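Side-chain contacts in uncharacterized protein (PDB 3FD9), which acts as an antiactivator of the type III secretion regulon, probably by disrupting self-association and DNA binding of the transcriptional activator ExsA until host-cell contact: residues Leu33-Arg38 with Glu67-Ile72; Gln97-Trp102 with Ala198-Ser203; Val103-Tyr108 with Pro191-Gly196. All coordinates share one frame; numbering follows the deposited sequence.

Contact 1. Residues Leu33-Arg38 with Glu67-Ile72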
# COMPACT_ATOMS: atom_id res chain seq x y z
N LEU A 33 -3.95 4.72 11.36
CA LEU A 33 -4.32 6.12 11.27
C LEU A 33 -5.66 6.40 11.97
O LEU A 33 -5.79 7.40 12.67
CB LEU A 33 -4.41 6.55 9.81
CG LEU A 33 -4.51 8.06 9.59
CD1 LEU A 33 -3.13 8.67 9.66
CD2 LEU A 33 -5.17 8.37 8.26
N ALA A 34 -6.63 5.52 11.81
CA ALA A 34 -7.95 5.75 12.40
C ALA A 34 -7.87 5.82 13.92
O ALA A 34 -8.60 6.58 14.55
CB ALA A 34 -8.93 4.65 11.97
N LEU A 35 -7.00 5.01 14.50
CA LEU A 35 -6.89 4.96 15.95
C LEU A 35 -6.22 6.24 16.42
O LEU A 35 -6.64 6.86 17.39
CB LEU A 35 -6.07 3.75 16.37
CG LEU A 35 -5.73 3.64 17.85
CD1 LEU A 35 -6.98 3.71 18.73
CD2 LEU A 35 -4.94 2.36 18.11
N LEU A 36 -5.16 6.62 15.71
CA LEU A 36 -4.44 7.84 16.01
C LEU A 36 -5.34 9.05 15.88
O LEU A 36 -5.29 9.95 16.71
CB LEU A 36 -3.22 7.98 15.09
CG LEU A 36 -2.15 6.90 15.25
CD1 LEU A 36 -1.11 7.02 14.15
CD2 LEU A 36 -1.52 6.98 16.62
N GLN A 37 -6.18 9.08 14.85
CA GLN A 37 -7.05 10.23 14.65
C GLN A 37 -8.04 10.38 15.78
O GLN A 37 -8.40 11.48 16.17
CB GLN A 37 -7.78 10.14 13.31
CG GLN A 37 -6.93 10.65 12.16
CD GLN A 37 -7.58 10.49 10.81
OE1 GLN A 37 -8.46 9.64 10.62
NE2 GLN A 37 -7.14 11.30 9.84
N ARG A 38 -8.47 9.26 16.34
CA ARG A 38 -9.45 9.28 17.42
C ARG A 38 -8.81 9.73 18.73
O ARG A 38 -9.44 10.43 19.54
CB ARG A 38 -10.11 7.91 17.57
CG ARG A 38 -11.00 7.78 18.77
CD ARG A 38 -12.18 8.73 18.67
NE ARG A 38 -13.07 8.42 17.56
CZ ARG A 38 -14.16 9.13 17.26
NH1 ARG A 38 -14.50 10.17 18.00
NH2 ARG A 38 -14.92 8.79 16.23
N GLU A 67 3.92 -1.20 18.91
CA GLU A 67 4.65 -0.45 19.92
C GLU A 67 4.86 1.00 19.50
O GLU A 67 4.69 1.92 20.31
CB GLU A 67 5.99 -1.12 20.22
CG GLU A 67 6.77 -0.49 21.36
CD GLU A 67 5.99 -0.42 22.66
OE1 GLU A 67 4.94 -1.09 22.77
OE2 GLU A 67 6.42 0.30 23.59
N GLU A 68 5.21 1.21 18.24
CA GLU A 68 5.36 2.57 17.74
C GLU A 68 4.07 3.33 17.94
O GLU A 68 4.08 4.48 18.39
CB GLU A 68 5.77 2.57 16.27
CG GLU A 68 7.22 2.20 16.02
CD GLU A 68 7.55 0.77 16.44
OE1 GLU A 68 6.80 -0.17 16.05
OE2 GLU A 68 8.56 0.60 17.15
N VAL A 69 2.94 2.71 17.64
CA VAL A 69 1.66 3.37 17.89
C VAL A 69 1.48 3.69 19.37
O VAL A 69 1.16 4.82 19.74
CB VAL A 69 0.46 2.57 17.37
CG1 VAL A 69 -0.83 3.22 17.85
CG2 VAL A 69 0.48 2.49 15.86
N ARG A 70 1.69 2.69 20.24
CA ARG A 70 1.51 2.92 21.67
C ARG A 70 2.38 4.07 22.17
O ARG A 70 1.88 4.96 22.87
CB ARG A 70 1.78 1.65 22.48
CG ARG A 70 1.03 1.63 23.80
CD ARG A 70 1.50 0.53 24.74
NE ARG A 70 2.50 0.99 25.71
CZ ARG A 70 3.73 0.50 25.79
NH1 ARG A 70 4.11 -0.48 24.98
NH2 ARG A 70 4.58 0.97 26.70
N GLN A 71 3.66 4.05 21.81
CA GLN A 71 4.60 5.08 22.23
C GLN A 71 4.16 6.46 21.81
O GLN A 71 4.26 7.42 22.57
CB GLN A 71 6.00 4.79 21.70
CG GLN A 71 6.76 3.73 22.50
CD GLN A 71 7.03 4.15 23.94
OE1 GLN A 71 7.56 5.24 24.19
NE2 GLN A 71 6.67 3.29 24.88
N ILE A 72 3.65 6.57 20.59
CA ILE A 72 3.09 7.83 20.12
C ILE A 72 2.02 8.31 21.10
O ILE A 72 2.09 9.41 21.62
CB ILE A 72 2.47 7.69 18.73
CG1 ILE A 72 3.58 7.47 17.70
CG2 ILE A 72 1.66 8.92 18.38
CD1 ILE A 72 3.08 7.14 16.32

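Contact 2. Residues Gln97-Trp102 with Ala198-Ser203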
# COMPACT_ATOMS: atom_id res chain seq x y z
N GLN A 97 18.54 -6.92 9.15
CA GLN A 97 17.63 -5.94 8.59
C GLN A 97 17.69 -4.65 9.39
O GLN A 97 17.57 -3.56 8.83
CB GLN A 97 16.21 -6.47 8.61
CG GLN A 97 15.30 -5.76 7.65
CD GLN A 97 15.82 -5.85 6.22
OE1 GLN A 97 16.08 -6.96 5.71
NE2 GLN A 97 15.98 -4.69 5.57
N SER A 98 17.86 -4.79 10.70
CA SER A 98 17.92 -3.63 11.58
C SER A 98 19.26 -2.93 11.46
O SER A 98 19.35 -1.71 11.49
CB SER A 98 17.66 -4.06 13.02
OG SER A 98 16.28 -4.29 13.24
N MSE A 99 20.32 -3.72 11.33
CA MSE A 99 21.65 -3.19 11.11
C MSE A 99 21.68 -2.34 9.84
O MSE A 99 22.38 -1.33 9.78
CB MSE A 99 22.65 -4.34 11.01
CG MSE A 99 24.03 -3.90 10.55
SE MSE A 99 24.96 -2.84 11.92
CE MSE A 99 25.47 -4.32 13.13
N ILE A 100 20.91 -2.74 8.84
CA ILE A 100 20.94 -2.10 7.54
C ILE A 100 20.14 -0.81 7.51
O ILE A 100 20.57 0.19 6.96
CB ILE A 100 20.38 -3.03 6.45
CG1 ILE A 100 21.32 -4.21 6.20
CG2 ILE A 100 20.16 -2.26 5.17
CD1 ILE A 100 20.67 -5.34 5.40
N ASP A 101 18.95 -0.85 8.09
CA ASP A 101 18.02 0.25 7.94
C ASP A 101 18.31 1.37 8.91
O ASP A 101 17.94 2.52 8.67
CB ASP A 101 16.59 -0.23 8.16
CG ASP A 101 16.09 -1.08 7.03
OD1 ASP A 101 16.38 -0.73 5.86
OD2 ASP A 101 15.41 -2.09 7.30
N TRP A 102 18.97 1.03 10.01
CA TRP A 102 19.23 1.99 11.07
C TRP A 102 20.66 2.48 11.07
O TRP A 102 20.96 3.53 11.62
CB TRP A 102 18.84 1.41 12.43
CG TRP A 102 17.45 1.81 12.86
CD1 TRP A 102 17.07 3.01 13.42
CD2 TRP A 102 16.25 1.03 12.74
NE1 TRP A 102 15.72 3.01 13.66
CE2 TRP A 102 15.19 1.82 13.25
CE3 TRP A 102 15.98 -0.25 12.26
CZ2 TRP A 102 13.88 1.36 13.29
CZ3 TRP A 102 14.67 -0.70 12.30
CH2 TRP A 102 13.64 0.10 12.82
N ALA A 198 26.41 -7.98 0.54
CA ALA A 198 26.06 -9.34 0.16
C ALA A 198 26.33 -10.31 1.30
O ALA A 198 25.50 -11.16 1.63
CB ALA A 198 26.85 -9.76 -1.06
N THR A 199 27.49 -10.16 1.92
CA THR A 199 27.90 -11.05 3.00
C THR A 199 26.97 -10.93 4.20
O THR A 199 26.49 -11.93 4.72
CB THR A 199 29.31 -10.75 3.46
OG1 THR A 199 30.22 -11.03 2.39
CG2 THR A 199 29.66 -11.59 4.68
N LEU A 200 26.73 -9.71 4.65
CA LEU A 200 25.81 -9.50 5.75
C LEU A 200 24.45 -10.14 5.45
O LEU A 200 23.80 -10.71 6.33
CB LEU A 200 25.64 -8.01 6.00
CG LEU A 200 24.56 -7.67 7.03
CD1 LEU A 200 24.93 -8.30 8.36
CD2 LEU A 200 24.38 -6.16 7.16
N LEU A 201 24.02 -10.03 4.20
CA LEU A 201 22.72 -10.54 3.81
C LEU A 201 22.69 -12.07 3.71
O LEU A 201 21.63 -12.69 3.83
CB LEU A 201 22.29 -9.89 2.50
CG LEU A 201 21.68 -8.51 2.70
CD1 LEU A 201 21.29 -7.90 1.37
CD2 LEU A 201 20.47 -8.62 3.62
N ALA A 202 23.86 -12.66 3.49
CA ALA A 202 23.97 -14.10 3.33
C ALA A 202 24.36 -14.82 4.62
O ALA A 202 23.95 -15.96 4.85
CB ALA A 202 24.96 -14.42 2.23
N SER A 203 25.16 -14.16 5.46
CA SER A 203 25.76 -14.83 6.61
C SER A 203 25.71 -14.02 7.90
O SER A 203 26.05 -14.53 8.97
CB SER A 203 27.20 -15.24 6.29
OG SER A 203 28.06 -14.11 6.29

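Contact 3. Residues Val103-Tyr108 with Pro191-Gly196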
# COMPACT_ATOMS: atom_id res chain seq x y z
N VAL A 103 21.56 1.74 10.44
CA VAL A 103 22.96 2.13 10.45
C VAL A 103 23.51 2.23 9.03
O VAL A 103 23.71 3.32 8.51
CB VAL A 103 23.82 1.15 11.27
CG1 VAL A 103 25.26 1.62 11.32
CG2 VAL A 103 23.28 1.03 12.67
N LEU A 104 23.75 1.09 8.40
CA LEU A 104 24.49 1.06 7.15
C LEU A 104 23.96 2.03 6.09
O LEU A 104 24.73 2.78 5.51
CB LEU A 104 24.56 -0.36 6.59
CG LEU A 104 25.16 -1.42 7.52
CD1 LEU A 104 25.29 -2.74 6.77
CD2 LEU A 104 26.50 -0.97 8.07
N LEU A 105 22.66 2.01 5.85
CA LEU A 105 22.07 2.88 4.83
C LEU A 105 22.12 4.37 5.19
O LEU A 105 22.53 5.20 4.37
CB LEU A 105 20.64 2.44 4.50
CG LEU A 105 20.51 1.15 3.71
CD1 LEU A 105 19.09 1.01 3.22
CD2 LEU A 105 21.48 1.12 2.53
N PRO A 106 21.69 4.74 6.40
CA PRO A 106 21.85 6.14 6.82
C PRO A 106 23.31 6.58 6.78
O PRO A 106 23.64 7.62 6.22
CB PRO A 106 21.36 6.12 8.27
CG PRO A 106 20.38 4.98 8.31
CD PRO A 106 20.96 3.94 7.40
N VAL A 107 24.18 5.78 7.38
CA VAL A 107 25.60 6.09 7.43
C VAL A 107 26.18 6.29 6.04
O VAL A 107 27.00 7.18 5.83
CB VAL A 107 26.38 4.99 8.16
CG1 VAL A 107 27.86 5.09 7.85
CG2 VAL A 107 26.12 5.08 9.67
N TYR A 108 25.75 5.45 5.10
CA TYR A 108 26.30 5.54 3.75
C TYR A 108 25.81 6.79 3.04
O TYR A 108 26.54 7.39 2.28
CB TYR A 108 25.94 4.31 2.92
CG TYR A 108 26.60 4.31 1.57
CD1 TYR A 108 27.80 3.62 1.35
CD2 TYR A 108 26.06 5.04 0.52
CE1 TYR A 108 28.42 3.63 0.11
CE2 TYR A 108 26.68 5.06 -0.72
CZ TYR A 108 27.85 4.35 -0.92
OH TYR A 108 28.45 4.37 -2.15
N PRO A 191 35.59 0.37 -2.06
CA PRO A 191 35.45 -0.70 -3.06
C PRO A 191 34.53 -1.83 -2.60
O PRO A 191 33.71 -2.28 -3.40
CB PRO A 191 36.88 -1.21 -3.23
CG PRO A 191 37.75 -0.05 -2.80
CD PRO A 191 37.00 0.60 -1.69
N ASN A 192 34.67 -2.27 -1.35
CA ASN A 192 33.96 -3.46 -0.88
C ASN A 192 32.60 -3.22 -0.23
O ASN A 192 32.11 -4.08 0.51
CB ASN A 192 34.83 -4.25 0.10
CG ASN A 192 36.08 -4.81 -0.55
OD1 ASN A 192 37.13 -4.89 0.08
ND2 ASN A 192 35.97 -5.21 -1.82
N TRP A 193 31.99 -2.07 -0.50
CA TRP A 193 30.66 -1.77 0.02
C TRP A 193 29.67 -2.82 -0.48
O TRP A 193 28.89 -3.34 0.30
CB TRP A 193 30.22 -0.36 -0.37
CG TRP A 193 28.74 -0.07 -0.25
CD1 TRP A 193 27.86 0.08 -1.27
CD2 TRP A 193 28.00 0.12 0.96
NE1 TRP A 193 26.60 0.36 -0.78
CE2 TRP A 193 26.66 0.38 0.59
CE3 TRP A 193 28.33 0.09 2.31
CZ2 TRP A 193 25.66 0.61 1.52
CZ3 TRP A 193 27.34 0.32 3.24
CH2 TRP A 193 26.02 0.58 2.84
N GLN A 194 29.72 -3.12 -1.77
CA GLN A 194 28.89 -4.18 -2.35
C GLN A 194 29.11 -5.50 -1.62
O GLN A 194 28.20 -6.04 -0.98
CB GLN A 194 29.24 -4.37 -3.82
CG GLN A 194 29.02 -3.14 -4.69
CD GLN A 194 27.58 -3.02 -5.16
OE1 GLN A 194 26.85 -4.02 -5.22
NE2 GLN A 194 27.17 -1.80 -5.51
N ARG A 195 30.32 -6.03 -1.74
CA ARG A 195 30.66 -7.31 -1.14
C ARG A 195 30.18 -7.40 0.29
O ARG A 195 29.59 -8.41 0.70
CB ARG A 195 32.17 -7.53 -1.19
CG ARG A 195 32.58 -8.94 -0.79
CD ARG A 195 34.08 -9.06 -0.65
NE ARG A 195 34.59 -8.25 0.45
CZ ARG A 195 35.81 -8.37 0.95
NH1 ARG A 195 36.65 -9.27 0.45
NH2 ARG A 195 36.19 -7.59 1.95
N GLY A 196 30.43 -6.35 1.06
CA GLY A 196 30.06 -6.33 2.46
C GLY A 196 28.57 -6.52 2.66
O GLY A 196 28.15 -7.21 3.59

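Contact 1. Residues Leu33-Arg38 with Glu67-Ile72
Val69 puts one methyl, CG1, in front of two neighbouring leucines of the other helix. CG1 lies 4.0 Å from Leu36 CD2 and 4.2 Å from Leu35 CD2, and the two approaches meet it at roughly a right angle, so the valine branch fills the corner between the leucine ends. Leu36 CD2 does double duty: it also touches Ile72 CG2 at 4.1 Å. The Leu36 side chain runs obliquely past Val69 but lies nearly perpendicular to Ile72, one turn further along 67-72. Apolar methyl packing is all that joins the two segments, and no hydrogen bond crosses.

Torsions explain which branch does the work. In Val69 it is CG1 that stands anti to the backbone N (chi1 171°), the branch sent out to Leu35 and Leu36. All four side chains start toward the opposing helix and are buried. The backbones stay well separated, with segment axes 11.1 Å apart at closest and only 8° from parallel; Leu36 and Val69 have the nearest CA atoms, 7.8 Å apart. Away from the interface, Gln71 NE2 donates to Glu67 OE2 over 3.3 Å along the outer side of 67-72.

Further out, Leu35 also packs on Ile100 of the second subunit, and Arg38 makes a salt bridge to Glu112 of that subunit. Within the chain, helices 30-39 and 66-76 run side by side in the N-terminal helical domain, where Ile72 continues the packing onto Leu48 of helix 42-50 and Trp53 of helix 52-60.

Contact 2. Residues Gln97-Trp102 with Ala198-Ser203
Ile100 and Leu200 form the centre of the apolar packing between 97-102 and 198-203, their side chains lying alongside each other and pointing opposite ways. Leu200 CD2 is the shared methyl: Ile100 CG1 comes to 3.8 Å from it, and CG of Met99, a selenomethionine in this crystal, to 4.1 Å. Met99 crosses Leu200 obliquely. Its CG, anti to the backbone N, makes the contact; the bends at chi2 and chi3 lie beyond it, and the selenium does not touch Leu200. Leu201 adds the other half of the patch. Its CD2 meets Ile100 CD1 at 3.7 Å, the two side chains standing about perpendicular. Ile100 CG1 is anti to the carbonyl carbon (chi1 -69°), and from there CG1 serves Leu200 while CD1 reaches on to Leu201.

Hydrogen bonds stay within each segment. Gln97 NE2 gives an almost straight bond of 3.2 Å to Asp101 OD2, lying in the plane of its own amide but arriving from above the carboxylate. The same OD2 takes a salt bridge from Arg31 of the third subunit, so two donors hold it on the flank of the helix. In the other segment, Ser203 OG and Ser203 N both donate to Thr199 O, which also receives Ala202 N.

Leu201 additionally packs on Leu73 of the third subunit. The two segments run at 152°, close to antiparallel, with axes 10.9 Å apart: ordinary packing of antiparallel helices through interleaved aliphatic side chains, here pairing helix 96-115 with helix 193-203, most of which belongs to the C-terminal domain.

Contact 3. Residues Val103-Tyr108 with Pro191-Gly196
Leu104 O accepts the backbone bond from Tyr108 N at 2.9 Å and, from an oblique direction, is also met by Trp193 CH2 at 3.7 Å. That places the tip of the indole against the turn closed by this bond, whose donor residue, Tyr108, lays its ring over the indole. The two rings form a face-to-face stack: the centroids of the Tyr108 ring and the five-membered ring of Trp193 are 4.2 Å apart, with planes 28° from parallel. Tyr108 CD1 sits above the middle of the indole, near Trp193 CE2 and CD2, whereas Trp193 NE1 lies over the rim of the tyrosine ring.

Both aromatic side chains have CG anti to the backbone N, chi1 being -174° in Tyr108 and 163° in Trp193, which sends each ring toward the other segment, where the two side chains cross at a slant. Two leucines of 103-108 also touch the indole. Leu104 CB meets CH2 at 4.1 Å, and Leu105 CD2 comes up at the ring edge, 4.3 Å from CZ2.

Beyond the segments, Phe209 and Trp190 also meet the Trp193 ring, Trp111 meets that of Tyr108, and Met39 of the third subunit packs on Trp193 and Leu105. No hydrogen bond spans 103-108 and 191-196. Cohesion here thus rests on dispersion and ring stacking, with the buried Trp193 inserted as an aromatic wedge at the start of helix 193-203.

From the N terminus, contact 1 comes first, closing a short, mostly helical loop inside the N-terminal domain before either of the others opens. Helix 96-115 then starts contacts 2 and 3 in turn. The chain leaves through the long helices 119-147 and 157-189 and returns as helix 193-203, which closes contact 3 first and contact 2 second, so contact 3 nests inside contact 2. Their centres are about 10 Å apart, and Leu200 CD2 packs on Leu104 CD1 between them. Contact 1 lies some 29 Å from contact 2, centre to centre. Contact 1 meets the second subunit, the other two the third.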